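Local coordinates for protein citrinin polyketide synthase (Monascus purpureus, PDB 5MPT) that builds the keto-aldehyde precursor of the mycotoxin citrinin from malonyl-CoA units as a non-reducing polyketide synthase, represented here by its C-methyltransferase domain, at residues Gly8-Pro13 against Leu201-Pro207; Leu76-Pro80 against Asn90-Gly94; Glu98-Ile102 against Thr112-Val116; Glu315-Gln319 against His342-Ala347; Tyr359-Thr365 against Arg376-Ala382. All coordinates share one frame; numbering follows the deposited sequence.

Contact 1: Gly8-Pro13 against Leu201-Pro207; sequences GGSILP and LPNTGEP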
# COMPACT_ATOMS: atom_id res chain seq x y z
N GLY A 8 23.69 23.46 -5.87
CA GLY A 8 24.42 22.69 -4.89
C GLY A 8 23.47 22.11 -3.87
O GLY A 8 22.68 22.83 -3.25
N GLY A 9 23.52 20.79 -3.70
CA GLY A 9 22.75 20.10 -2.70
C GLY A 9 23.61 19.65 -1.53
O GLY A 9 24.84 19.73 -1.53
N SER A 10 22.91 19.16 -0.51
CA SER A 10 23.54 18.71 0.71
C SER A 10 24.53 17.57 0.43
O SER A 10 24.40 16.82 -0.55
CB SER A 10 22.44 18.24 1.68
OG SER A 10 22.96 17.63 2.87
N ILE A 11 25.48 17.40 1.34
CA ILE A 11 26.32 16.20 1.38
C ILE A 11 25.53 15.07 2.01
O ILE A 11 24.86 15.26 3.03
CB ILE A 11 27.60 16.47 2.18
CG1 ILE A 11 28.42 17.53 1.48
CG2 ILE A 11 28.41 15.19 2.30
CD1 ILE A 11 29.66 17.89 2.20
N LEU A 12 25.65 13.86 1.46
CA LEU A 12 24.89 12.70 1.94
C LEU A 12 25.83 11.51 2.03
O LEU A 12 25.94 10.70 1.10
CB LEU A 12 23.70 12.41 1.03
CG LEU A 12 22.87 11.23 1.47
CD1 LEU A 12 22.47 11.36 2.95
CD2 LEU A 12 21.64 11.17 0.55
N PRO A 13 26.60 11.40 3.12
CA PRO A 13 27.54 10.28 3.25
C PRO A 13 26.81 8.94 3.31
O PRO A 13 25.73 8.83 3.91
CB PRO A 13 28.28 10.58 4.57
CG PRO A 13 27.93 11.99 4.93
CD PRO A 13 26.59 12.27 4.32
N LEU A 201 24.24 14.35 8.91
CA LEU A 201 24.57 15.04 7.68
C LEU A 201 25.46 16.24 7.96
O LEU A 201 25.26 16.93 8.97
CB LEU A 201 23.31 15.50 6.97
CG LEU A 201 22.40 14.33 6.59
CD1 LEU A 201 21.28 14.79 5.66
CD2 LEU A 201 23.20 13.19 5.94
N PRO A 202 26.44 16.52 7.09
CA PRO A 202 27.14 17.80 7.15
C PRO A 202 26.14 18.92 6.90
O PRO A 202 25.14 18.73 6.20
CB PRO A 202 28.18 17.70 6.03
CG PRO A 202 28.39 16.21 5.84
CD PRO A 202 27.02 15.60 6.10
N ASN A 203 26.40 20.06 7.50
CA ASN A 203 25.62 21.28 7.31
C ASN A 203 26.42 22.25 6.46
O ASN A 203 27.40 22.85 6.93
CB ASN A 203 25.28 21.90 8.67
CG ASN A 203 24.26 23.02 8.57
OD1 ASN A 203 24.09 23.61 7.50
ND2 ASN A 203 23.57 23.31 9.68
N THR A 204 26.00 22.44 5.21
CA THR A 204 26.64 23.39 4.31
C THR A 204 25.72 24.54 3.94
O THR A 204 26.12 25.40 3.15
CB THR A 204 27.13 22.69 3.04
OG1 THR A 204 26.03 21.99 2.43
CG2 THR A 204 28.24 21.72 3.34
N GLY A 205 24.53 24.60 4.52
CA GLY A 205 23.52 25.54 4.10
C GLY A 205 22.74 25.12 2.87
O GLY A 205 21.76 25.78 2.52
N GLU A 206 23.14 24.05 2.23
CA GLU A 206 22.54 23.56 1.00
C GLU A 206 21.42 22.58 1.31
O GLU A 206 21.50 21.83 2.29
CB GLU A 206 23.58 22.86 0.15
CG GLU A 206 24.65 23.80 -0.36
CD GLU A 206 25.83 23.06 -0.95
OE1 GLU A 206 26.35 22.13 -0.30
OE2 GLU A 206 26.23 23.41 -2.07
N PRO A 207 20.40 22.52 0.46
CA PRO A 207 19.21 21.74 0.79
C PRO A 207 19.35 20.26 0.50
O PRO A 207 20.02 19.82 -0.44
CB PRO A 207 18.13 22.35 -0.11
CG PRO A 207 18.90 22.80 -1.32
CD PRO A 207 20.26 23.23 -0.81
O HOH W 1 25.98 19.20 3.33
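Ile11 holds CG1 trans to its own carbonyl carbon (chi1 -64°), which swings CG2 round to Pro202, where it meets CG at 3.7 Å; the two side chains cross at about a right angle. Leu12 starts away from the other segment, but with CG opposite its backbone N (chi1 -179°) its CD1 reaches Leu201 CD2 at 3.6 Å, the two leucines lying side by side and pointing the same way. Pro13 CD closes the apolar patch on Pro202 CD at 3.8 Å. The direct hydrogen bond across the contact runs from Ser10 N to Pro207 O (3.0 Å). A water supplements it: it accepts from Ile11 N at 2.7 Å and donates to Pro202 O and Thr204 OG1. That hydroxyl in turn donates to Glu206 OE1 (2.8 Å) and so restrains the carboxylate, which lies against the backbone of Gly8 and Gly9 without a hydrogen bond, OE1 and Gly9 O both being acceptors. Far from the methyltransfer site, this surface contact joins two loops: one leads into helix 14-26, whose Ile17 and Ala16 touch Leu12 and Leu201, and the other links helix 181-198 to strand 208-213.

Contact 2: Leu76-Pro80 against Asn90-Gly94; sequences LERVP and NLIYG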
# COMPACT_ATOMS: atom_id res chain seq x y z
N LEU A 76 -21.58 -25.91 -7.79
CA LEU A 76 -21.97 -24.51 -7.86
C LEU A 76 -21.52 -23.94 -9.20
O LEU A 76 -20.38 -24.16 -9.62
CB LEU A 76 -21.34 -23.69 -6.72
CG LEU A 76 -21.62 -24.15 -5.29
CD1 LEU A 76 -20.85 -23.31 -4.27
CD2 LEU A 76 -23.08 -24.07 -5.01
N GLU A 77 -22.42 -23.21 -9.85
CA GLU A 77 -22.06 -22.53 -11.08
C GLU A 77 -21.29 -21.25 -10.77
O GLU A 77 -21.47 -20.63 -9.73
CB GLU A 77 -23.30 -22.22 -11.91
CG GLU A 77 -24.07 -23.48 -12.33
CD GLU A 77 -23.22 -24.42 -13.16
OE1 GLU A 77 -22.66 -23.96 -14.17
OE2 GLU A 77 -23.09 -25.61 -12.79
N ARG A 78 -20.39 -20.89 -11.68
CA ARG A 78 -19.67 -19.64 -11.54
C ARG A 78 -20.65 -18.48 -11.58
O ARG A 78 -21.60 -18.48 -12.36
CB ARG A 78 -18.62 -19.51 -12.65
CG ARG A 78 -17.42 -18.69 -12.30
CD ARG A 78 -16.26 -18.96 -13.26
NE ARG A 78 -15.07 -18.21 -12.86
CZ ARG A 78 -14.18 -18.61 -11.94
NH1 ARG A 78 -13.14 -17.84 -11.65
NH2 ARG A 78 -14.34 -19.77 -11.32
N VAL A 79 -20.40 -17.47 -10.76
CA VAL A 79 -21.24 -16.28 -10.77
C VAL A 79 -20.91 -15.41 -11.98
O VAL A 79 -19.81 -15.52 -12.52
CB VAL A 79 -21.10 -15.47 -9.47
CG1 VAL A 79 -21.67 -16.29 -8.30
CG2 VAL A 79 -19.67 -15.11 -9.21
N PRO A 80 -21.83 -14.57 -12.44
CA PRO A 80 -21.52 -13.64 -13.54
C PRO A 80 -20.65 -12.48 -13.09
O PRO A 80 -20.72 -12.03 -11.94
CB PRO A 80 -22.90 -13.14 -13.97
CG PRO A 80 -23.77 -13.31 -12.76
CD PRO A 80 -23.27 -14.55 -12.10
N ASN A 90 -10.86 -15.04 -9.64
CA ASN A 90 -10.11 -16.23 -9.25
C ASN A 90 -9.53 -16.08 -7.85
O ASN A 90 -9.47 -17.04 -7.07
CB ASN A 90 -9.02 -16.53 -10.27
CG ASN A 90 -9.58 -16.91 -11.63
OD1 ASN A 90 -10.66 -17.52 -11.73
ND2 ASN A 90 -8.86 -16.55 -12.69
N LEU A 91 -9.10 -14.86 -7.49
CA LEU A 91 -8.65 -14.60 -6.12
C LEU A 91 -9.81 -14.68 -5.14
O LEU A 91 -9.68 -15.24 -4.04
CB LEU A 91 -7.98 -13.23 -6.06
CG LEU A 91 -7.23 -12.74 -4.82
CD1 LEU A 91 -6.19 -11.72 -5.30
CD2 LEU A 91 -8.17 -12.11 -3.82
N ILE A 92 -10.98 -14.17 -5.54
CA ILE A 92 -12.19 -14.22 -4.70
C ILE A 92 -12.59 -15.67 -4.42
O ILE A 92 -12.94 -16.03 -3.28
CB ILE A 92 -13.33 -13.44 -5.38
CG1 ILE A 92 -13.04 -11.93 -5.34
CG2 ILE A 92 -14.68 -13.76 -4.71
CD1 ILE A 92 -12.96 -11.36 -3.90
N TYR A 93 -12.64 -16.50 -5.47
CA TYR A 93 -12.96 -17.90 -5.25
C TYR A 93 -11.90 -18.56 -4.39
O TYR A 93 -12.20 -19.45 -3.58
CB TYR A 93 -13.09 -18.64 -6.58
CG TYR A 93 -14.46 -18.52 -7.16
CD1 TYR A 93 -15.48 -19.33 -6.70
CD2 TYR A 93 -14.74 -17.60 -8.15
CE1 TYR A 93 -16.74 -19.22 -7.21
CE2 TYR A 93 -15.99 -17.48 -8.66
CZ TYR A 93 -16.99 -18.30 -8.19
OH TYR A 93 -18.25 -18.18 -8.71
N GLY A 94 -10.65 -18.17 -4.59
CA GLY A 94 -9.60 -18.63 -3.70
C GLY A 94 -9.88 -18.31 -2.25
O GLY A 94 -9.66 -19.15 -1.36
O HOH W 2 -20.15 -20.04 -7.65
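Val79 and Arg78 run in an extended backbone past Tyr93 of helix 86-98 at a side chain's length, the CA atoms of Arg78 and Tyr93 lying 9.4 Å apart. The contact belongs to the helix-turn-helix domain, where helix 86-98 followed by a small antiparallel sheet is consistent with a winged-helix arrangement; it fastens the loop after strand 75-76 to the helix. Tyr93 and Arg78 carry most of it between them. Tyr93 CG sits opposite the carbonyl carbon (chi1 -85°), and the ring projects to the loop, with OH accepting from Val79 N at 3.1 Å in a fairly straight bond (163°). Val79 also brings CG2 to 3.4 Å from the same OH, next to the polar bond. Arg78, extended from CG to NE, slants across Tyr93 and lays its guanidinium over one face of the ring. The two planes are only 22° apart, and NH2 hovers 3.8 Å above the ring plane, displaced toward the rim. A hydrogen bond between NE and the hydroxyl of Tyr81 helps fix the rotation of this flat group. Asn90 OD1 lies at the guanidinium edge, modelled so near NH1 and at so poor an angle that its exact place is doubtful and no hydrogen bond is counted. Tyr93 also packs on Ile102, Ile104 and Ile109 of the small sheet and meets the ring of Phe60 from helix 40-62. A water in the plane of the Tyr93 ring links its hydroxyl to the loop, lying 2.9 Å from Tyr93 OH and donating to Glu77 O.

Contact 3: Glu98-Ile102 against Thr112-Val116; sequences EARLI and TSVPV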
# COMPACT_ATOMS: atom_id res chain seq x y z
N GLU A 98 -10.20 -20.88 0.83
CA GLU A 98 -9.43 -20.80 2.07
C GLU A 98 -10.34 -20.78 3.29
O GLU A 98 -9.96 -21.30 4.35
CB GLU A 98 -8.52 -19.57 2.06
CG GLU A 98 -7.33 -19.68 1.12
CD GLU A 98 -6.57 -18.36 0.98
OE1 GLU A 98 -5.85 -18.18 -0.03
OE2 GLU A 98 -6.71 -17.50 1.88
N ALA A 99 -11.52 -20.18 3.17
CA ALA A 99 -12.51 -20.16 4.24
C ALA A 99 -13.24 -21.49 4.36
O ALA A 99 -14.10 -21.63 5.24
CB ALA A 99 -13.52 -19.04 4.01
N ARG A 100 -12.92 -22.44 3.48
CA ARG A 100 -13.45 -23.80 3.53
C ARG A 100 -14.96 -23.85 3.26
O ARG A 100 -15.64 -24.77 3.71
CB ARG A 100 -13.11 -24.48 4.86
CG ARG A 100 -11.60 -24.57 5.12
CD ARG A 100 -10.82 -25.21 3.96
NE ARG A 100 -11.32 -26.54 3.59
CZ ARG A 100 -11.81 -26.88 2.40
NH1 ARG A 100 -11.88 -26.01 1.39
NH2 ARG A 100 -12.23 -28.13 2.20
N LEU A 101 -15.48 -22.88 2.51
CA LEU A 101 -16.87 -22.95 2.09
C LEU A 101 -17.02 -23.69 0.78
O LEU A 101 -18.08 -24.29 0.53
CB LEU A 101 -17.46 -21.54 1.94
CG LEU A 101 -17.52 -20.74 3.23
CD1 LEU A 101 -17.97 -19.33 2.92
CD2 LEU A 101 -18.48 -21.42 4.24
N ILE A 102 -16.00 -23.64 -0.08
CA ILE A 102 -16.02 -24.37 -1.34
C ILE A 102 -14.74 -25.18 -1.46
O ILE A 102 -13.73 -24.90 -0.80
CB ILE A 102 -16.17 -23.44 -2.57
CG1 ILE A 102 -14.97 -22.47 -2.68
CG2 ILE A 102 -17.50 -22.70 -2.51
CD1 ILE A 102 -14.98 -21.61 -3.93
N THR A 112 -18.72 -27.31 0.41
CA THR A 112 -18.25 -28.17 1.49
C THR A 112 -19.37 -28.38 2.50
O THR A 112 -20.49 -27.90 2.33
CB THR A 112 -17.06 -27.56 2.22
OG1 THR A 112 -17.51 -26.41 2.94
CG2 THR A 112 -15.94 -27.18 1.26
N SER A 113 -19.05 -29.06 3.60
CA SER A 113 -19.96 -29.22 4.73
C SER A 113 -19.90 -28.05 5.70
O SER A 113 -20.66 -28.04 6.68
CB SER A 113 -19.63 -30.50 5.47
OG SER A 113 -18.28 -30.45 5.90
N VAL A 114 -19.04 -27.07 5.48
CA VAL A 114 -18.85 -25.99 6.44
C VAL A 114 -19.98 -24.98 6.33
O VAL A 114 -20.15 -24.36 5.27
CB VAL A 114 -17.50 -25.30 6.26
CG1 VAL A 114 -17.32 -24.19 7.29
CG2 VAL A 114 -16.37 -26.31 6.35
N PRO A 115 -20.73 -24.71 7.40
CA PRO A 115 -21.80 -23.72 7.30
C PRO A 115 -21.26 -22.30 7.20
O PRO A 115 -20.25 -21.92 7.81
CB PRO A 115 -22.61 -23.95 8.58
CG PRO A 115 -21.65 -24.49 9.53
CD PRO A 115 -20.64 -25.29 8.74
N VAL A 116 -21.94 -21.53 6.34
CA VAL A 116 -21.76 -20.08 6.30
C VAL A 116 -22.07 -19.50 7.67
O VAL A 116 -22.97 -19.97 8.38
CB VAL A 116 -22.67 -19.50 5.21
CG1 VAL A 116 -22.66 -17.98 5.24
CG2 VAL A 116 -22.25 -20.01 3.87
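Thr112 reaches Arg100 with both branches of its side chain. CB comes within 3.5 Å of Arg100 O. Beyond it the chain divides: OG1 is placed between the backbone N and the carbonyl carbon (chi1 69°), and from there it donates to Arg100 O at 2.6 Å, reaching it somewhat out of the carbonyl plane. Thr112 OG1 in turn accepts from Val114 N at 3.0 Å, closing an ST turn, so two hydrogen bonds grip the hydroxyl and tie the second segment's bend to the first. The methyl branch, CG2, also borders Arg100 O (3.4 Å) and rests 3.6 Å from Ile102 C and 3.9 Å from Arg100 NH2. The backbone adds a nearly straight bond from Thr112 N to Leu101 O (3.1 Å, 169°). Arg100 leaves helix 86-98 in a Schellman motif, with positive phi. Its side chain, bent at chi2 and chi3, sends NH2 to a salt bridge with Asp103 and NH1 to Glu97 O. Leu101 provides the apolar side, its CD2 packing on Val116 CG2 at 4.0 Å and lying beside the Val114 carbonyl. Arg111 bonds to both Leu101 O and Val114 O, bracing the two segments together. The contact thus closes the base of the hairpin of strands 102-105 and 108-111, between the end of helix 86-98 and the loop toward helix 121-131, while Leu101 rests on Val53 and Val57 of helix 40-62, and Val116 on Val57.

Contact 4: Glu315-Gln319 against His342-Ala347; sequences EMTEQ and HALQPA. With EDO (1,2-ethanediol), chain D.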
# COMPACT_ATOMS: atom_id res chain seq x y z
N GLU A 315 6.37 -0.65 0.95
CA GLU A 315 5.61 -1.56 0.10
C GLU A 315 5.00 -2.68 0.89
O GLU A 315 5.64 -3.27 1.78
CB GLU A 315 6.50 -2.16 -1.00
CG GLU A 315 6.68 -1.26 -2.17
CD GLU A 315 5.47 -1.25 -3.07
OE1 GLU A 315 4.62 -2.17 -2.96
OE2 GLU A 315 5.35 -0.30 -3.87
N MET A 316 3.75 -2.99 0.56
CA MET A 316 3.10 -4.17 1.10
C MET A 316 3.71 -5.40 0.43
O MET A 316 3.62 -5.57 -0.79
CB MET A 316 1.61 -4.09 0.84
CG MET A 316 0.87 -5.21 1.52
SD MET A 316 -0.91 -4.96 1.60
CE MET A 316 -1.07 -4.09 3.17
N THR A 317 4.35 -6.24 1.23
CA THR A 317 5.15 -7.34 0.72
C THR A 317 4.44 -8.69 0.85
O THR A 317 4.90 -9.68 0.29
CB THR A 317 6.50 -7.35 1.45
OG1 THR A 317 6.28 -7.15 2.86
CG2 THR A 317 7.38 -6.24 0.93
N GLU A 318 3.33 -8.73 1.60
CA GLU A 318 2.48 -9.90 1.72
C GLU A 318 1.03 -9.50 1.47
O GLU A 318 0.60 -8.42 1.90
CB GLU A 318 2.67 -10.50 3.11
CG GLU A 318 2.17 -11.90 3.32
CD GLU A 318 2.65 -12.42 4.66
OE1 GLU A 318 1.83 -12.44 5.61
OE2 GLU A 318 3.85 -12.78 4.78
N GLN A 319 0.28 -10.36 0.78
CA GLN A 319 -1.13 -10.06 0.55
C GLN A 319 -1.93 -10.17 1.85
O GLN A 319 -1.61 -10.96 2.74
CB GLN A 319 -1.72 -11.00 -0.51
CG GLN A 319 -1.20 -10.76 -1.91
CD GLN A 319 -1.60 -11.86 -2.86
OE1 GLN A 319 -0.74 -12.56 -3.39
NE2 GLN A 319 -2.91 -12.01 -3.09
N HIS A 342 0.72 -10.82 -9.43
CA HIS A 342 0.06 -9.95 -8.48
C HIS A 342 0.89 -8.69 -8.42
O HIS A 342 2.09 -8.74 -8.66
CB HIS A 342 -0.05 -10.61 -7.10
CG HIS A 342 -0.97 -9.91 -6.16
ND1 HIS A 342 -0.63 -8.75 -5.49
CD2 HIS A 342 -2.23 -10.22 -5.76
CE1 HIS A 342 -1.64 -8.38 -4.72
NE2 HIS A 342 -2.62 -9.25 -4.87
N ALA A 343 0.24 -7.56 -8.17
CA ALA A 343 0.97 -6.29 -8.13
C ALA A 343 2.01 -6.29 -7.02
O ALA A 343 3.12 -5.80 -7.20
CB ALA A 343 -0.00 -5.13 -7.94
N LEU A 344 1.66 -6.81 -5.86
CA LEU A 344 2.53 -6.81 -4.70
C LEU A 344 3.58 -7.90 -4.81
O LEU A 344 3.32 -8.99 -5.35
CB LEU A 344 1.70 -7.02 -3.43
CG LEU A 344 0.56 -6.04 -3.17
CD1 LEU A 344 -0.14 -6.36 -1.85
CD2 LEU A 344 1.03 -4.60 -3.19
N GLN A 345 4.76 -7.63 -4.27
CA GLN A 345 5.89 -8.56 -4.37
C GLN A 345 6.69 -8.56 -3.07
O GLN A 345 6.79 -7.53 -2.39
CB GLN A 345 6.81 -8.20 -5.55
CG GLN A 345 6.10 -8.40 -6.92
CD GLN A 345 5.70 -9.84 -7.20
OE1 GLN A 345 4.56 -10.13 -7.61
NE2 GLN A 345 6.64 -10.75 -7.01
N PRO A 346 7.26 -9.71 -2.70
CA PRO A 346 8.09 -9.77 -1.51
C PRO A 346 9.39 -9.04 -1.76
O PRO A 346 9.84 -8.89 -2.90
CB PRO A 346 8.33 -11.26 -1.31
CG PRO A 346 8.29 -11.81 -2.67
CD PRO A 346 7.24 -11.01 -3.41
N ALA A 347 10.00 -8.60 -0.66
CA ALA A 347 11.21 -7.78 -0.71
C ALA A 347 12.31 -8.44 -1.54
O ALA A 347 13.10 -7.74 -2.20
CB ALA A 347 11.71 -7.52 0.70
C1 EDO D . 2.39 -11.07 -3.59
O1 EDO D . 3.41 -11.60 -4.45
C2 EDO D . 3.06 -10.67 -2.29
O2 EDO D . 3.99 -11.70 -1.94
O HOH W 3 5.03 -4.81 -3.02
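Thr317 and Pro346 mark a close backbone crossing, partly buried, where the end of strand 309-316 runs out beside the loop that leads into helix 347-356. Their CA atoms are 4.4 Å apart, and Thr317 CA points a C-H at Gln345 O. No direct hydrogen bond spans the segments; apolar contacts and a water do. Leu344 sets CD1 against Met316 CG at 3.7 Å. A water bridges Glu315 OE1 and Met316 O, 2.7 Å from each, and accepts from Gln345 N. Farther along, Gln319 lies over one face of the His342 ring, its amide stacked at 25° to the imidazole plane, CD 3.3 Å above it and CG making a CH-pi contact. Leu344 N donates to His342 ND1 at 3.0 Å in the ring plane, which helps fix the ring's rotation. Asp324 holds both groups, OD1 bonding to His342 NE2 and OD2 to Gln319 NE2. A 1,2-ethanediol, probably from the crystallisation liquor, donates from O2 to Thr317 O. Glu315, an active-site residue, bonds through OE1 to catalytic His289; its side chain is about 8 Å from the bound S-adenosyl-L-homocysteine. Catalytic groups at the C-terminal end of a parallel strand, near the cofactor, are characteristic of the Rossmann-like fold of class I methyltransferases.

Contact 5: Tyr359-Thr365 against Arg376-Ala382; sequences YGHVDWT and RLIIALA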
# COMPACT_ATOMS: atom_id res chain seq x y z
N TYR A 359 20.81 -0.22 -8.79
CA TYR A 359 20.96 0.16 -7.39
C TYR A 359 22.06 -0.68 -6.75
O TYR A 359 22.20 -1.86 -7.05
CB TYR A 359 19.64 -0.03 -6.66
CG TYR A 359 18.51 0.92 -7.07
CD1 TYR A 359 17.69 0.64 -8.16
CD2 TYR A 359 18.31 2.12 -6.39
CE1 TYR A 359 16.65 1.51 -8.52
CE2 TYR A 359 17.29 2.97 -6.73
CZ TYR A 359 16.48 2.68 -7.81
OH TYR A 359 15.47 3.54 -8.15
N GLY A 360 22.86 -0.05 -5.88
CA GLY A 360 24.07 -0.69 -5.40
C GLY A 360 23.95 -1.37 -4.06
O GLY A 360 24.79 -2.20 -3.69
N HIS A 361 22.89 -1.05 -3.32
CA HIS A 361 22.70 -1.61 -1.99
C HIS A 361 21.21 -1.64 -1.71
O HIS A 361 20.54 -0.62 -1.87
CB HIS A 361 23.39 -0.79 -0.91
CG HIS A 361 23.19 -1.33 0.48
ND1 HIS A 361 23.94 -2.36 1.00
CD2 HIS A 361 22.33 -0.96 1.47
CE1 HIS A 361 23.56 -2.60 2.24
NE2 HIS A 361 22.59 -1.76 2.56
N VAL A 362 20.71 -2.80 -1.28
CA VAL A 362 19.30 -2.96 -0.94
C VAL A 362 19.20 -3.57 0.45
O VAL A 362 19.88 -4.56 0.76
CB VAL A 362 18.55 -3.85 -1.95
CG1 VAL A 362 17.09 -3.98 -1.54
CG2 VAL A 362 18.74 -3.31 -3.39
N ASP A 363 18.32 -3.00 1.27
CA ASP A 363 18.04 -3.53 2.61
C ASP A 363 16.56 -3.33 2.89
O ASP A 363 15.85 -2.60 2.18
CB ASP A 363 18.93 -2.83 3.65
CG ASP A 363 19.09 -3.64 4.96
OD1 ASP A 363 18.46 -4.71 5.12
OD2 ASP A 363 19.87 -3.19 5.83
N TRP A 364 16.05 -4.00 3.93
CA TRP A 364 14.65 -3.77 4.30
C TRP A 364 14.42 -4.10 5.76
O TRP A 364 15.23 -4.77 6.39
CB TRP A 364 13.66 -4.56 3.44
CG TRP A 364 13.94 -6.03 3.38
CD1 TRP A 364 13.51 -7.00 4.26
CD2 TRP A 364 14.68 -6.71 2.37
NE1 TRP A 364 13.97 -8.23 3.86
CE2 TRP A 364 14.68 -8.08 2.70
CE3 TRP A 364 15.37 -6.28 1.23
CZ2 TRP A 364 15.33 -9.02 1.91
CZ3 TRP A 364 16.01 -7.22 0.46
CH2 TRP A 364 15.99 -8.57 0.80
N THR A 365 13.32 -3.56 6.28
CA THR A 365 12.92 -3.81 7.66
C THR A 365 12.50 -5.26 7.82
O THR A 365 11.93 -5.87 6.91
CB THR A 365 11.76 -2.90 8.06
OG1 THR A 365 10.71 -3.03 7.09
CG2 THR A 365 12.22 -1.45 8.08
N ARG A 376 7.04 -3.53 4.42
CA ARG A 376 8.43 -3.26 4.70
C ARG A 376 8.79 -1.89 4.18
O ARG A 376 8.27 -1.43 3.15
CB ARG A 376 9.35 -4.29 4.07
CG ARG A 376 9.12 -5.68 4.54
CD ARG A 376 10.20 -6.60 4.07
NE ARG A 376 9.77 -7.97 4.21
CZ ARG A 376 9.93 -8.72 5.30
NH1 ARG A 376 10.56 -8.24 6.39
NH2 ARG A 376 9.44 -9.96 5.30
N LEU A 377 9.72 -1.22 4.88
CA LEU A 377 10.55 -0.22 4.24
C LEU A 377 11.67 -0.94 3.51
O LEU A 377 12.35 -1.81 4.08
CB LEU A 377 11.13 0.78 5.22
CG LEU A 377 10.18 1.66 6.05
CD1 LEU A 377 10.98 2.48 7.08
CD2 LEU A 377 9.35 2.52 5.14
N ILE A 378 11.86 -0.60 2.26
CA ILE A 378 12.88 -1.18 1.40
C ILE A 378 13.71 -0.01 0.92
O ILE A 378 13.19 0.90 0.25
CB ILE A 378 12.29 -1.97 0.21
CG1 ILE A 378 11.32 -3.05 0.69
CG2 ILE A 378 13.40 -2.63 -0.61
CD1 ILE A 378 10.51 -3.67 -0.46
N ILE A 379 14.96 0.02 1.33
CA ILE A 379 15.87 1.09 0.93
C ILE A 379 16.77 0.57 -0.17
O ILE A 379 17.20 -0.59 -0.15
CB ILE A 379 16.67 1.62 2.14
CG1 ILE A 379 17.41 2.90 1.75
CG2 ILE A 379 17.68 0.57 2.68
CD1 ILE A 379 18.01 3.63 2.96
N ALA A 380 17.06 1.45 -1.15
CA ALA A 380 17.87 1.10 -2.31
C ALA A 380 18.77 2.28 -2.65
O ALA A 380 18.29 3.37 -2.99
CB ALA A 380 16.97 0.71 -3.48
N LEU A 381 20.06 2.08 -2.50
CA LEU A 381 21.04 3.12 -2.75
C LEU A 381 21.38 3.18 -4.23
O LEU A 381 21.55 2.15 -4.89
CB LEU A 381 22.30 2.88 -1.93
CG LEU A 381 22.27 3.31 -0.46
CD1 LEU A 381 21.18 2.67 0.32
CD2 LEU A 381 23.63 3.01 0.18
N ALA A 382 21.47 4.41 -4.74
CA ALA A 382 21.77 4.58 -6.17
C ALA A 382 23.13 4.00 -6.55
O ALA A 382 23.28 3.53 -7.69
CB ALA A 382 21.74 6.05 -6.56
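Trp364 NE1 lies over one face of the Arg376 guanidinium, and Thr365 O sits at its edge; the ring and guanidinium planes are 61° apart. Arg376 NH1, in the guanidinium plane, donates to Thr365 O at 2.8 Å, on a lone pair, while CD comes to 3.3 Å from Trp364 CD1. Val362 CG1 adjoins the edge of the indole. At the other end the Tyr359 ring has Leu381 O at its edge, and CD2 touches Ala380 CB at 3.5 Å; its hydroxyl bonds to Thr298. The His361 ring meets Leu381 CD1 at its edge. Between these ends, strands 361-364 and 376-381 form an antiparallel hairpin, their axes approaching to 4.6 Å, at the rim of the seven-stranded methyltransferase sheet. Asp363 and Ile379 are a hydrogen-bonded pair, N to O in both directions (3.0 Å from Asp363 N to Ile379 O). Val362 and Trp364 share one face with Ile378 and Ala380; Asp363 and Ile379 lie on the other, covered by helices 14-26 and 181-198, where Lys25 of the former forms a salt bridge with Asp363. With OG1 between its backbone N and carbonyl carbon (chi1 53°), Thr365 accepts from Leu377 N at 3.0 Å, and Thr365 N donates to Leu377 O. His361 N is buried without a partner.

In the fold
Contact 5 is the buried one and depends on strand hydrogen bonds; contact 1 is a surface meeting of loops, and contacts 2, 3 and 4 are partly buried. Contacts 4 and 5 reach the same sheet, where strands 309-316 and 375-381 are neighbours: Glu315 O lies 3.0 Å from Arg376 N, and Ala347 packs on Trp364. Contact 4 alone holds a catalytic residue, and it relies on apolar packing, a water and a stack rather than direct hydrogen bonds. Contacts 2 and 3 share helix 86-98 and the small sheet, touching through Tyr93 and Ile102. Leu91, on the helix of contact 2, packs against Gln319 of contact 4. Contacts 1 and 2 lie about 56 Å apart, centre to centre.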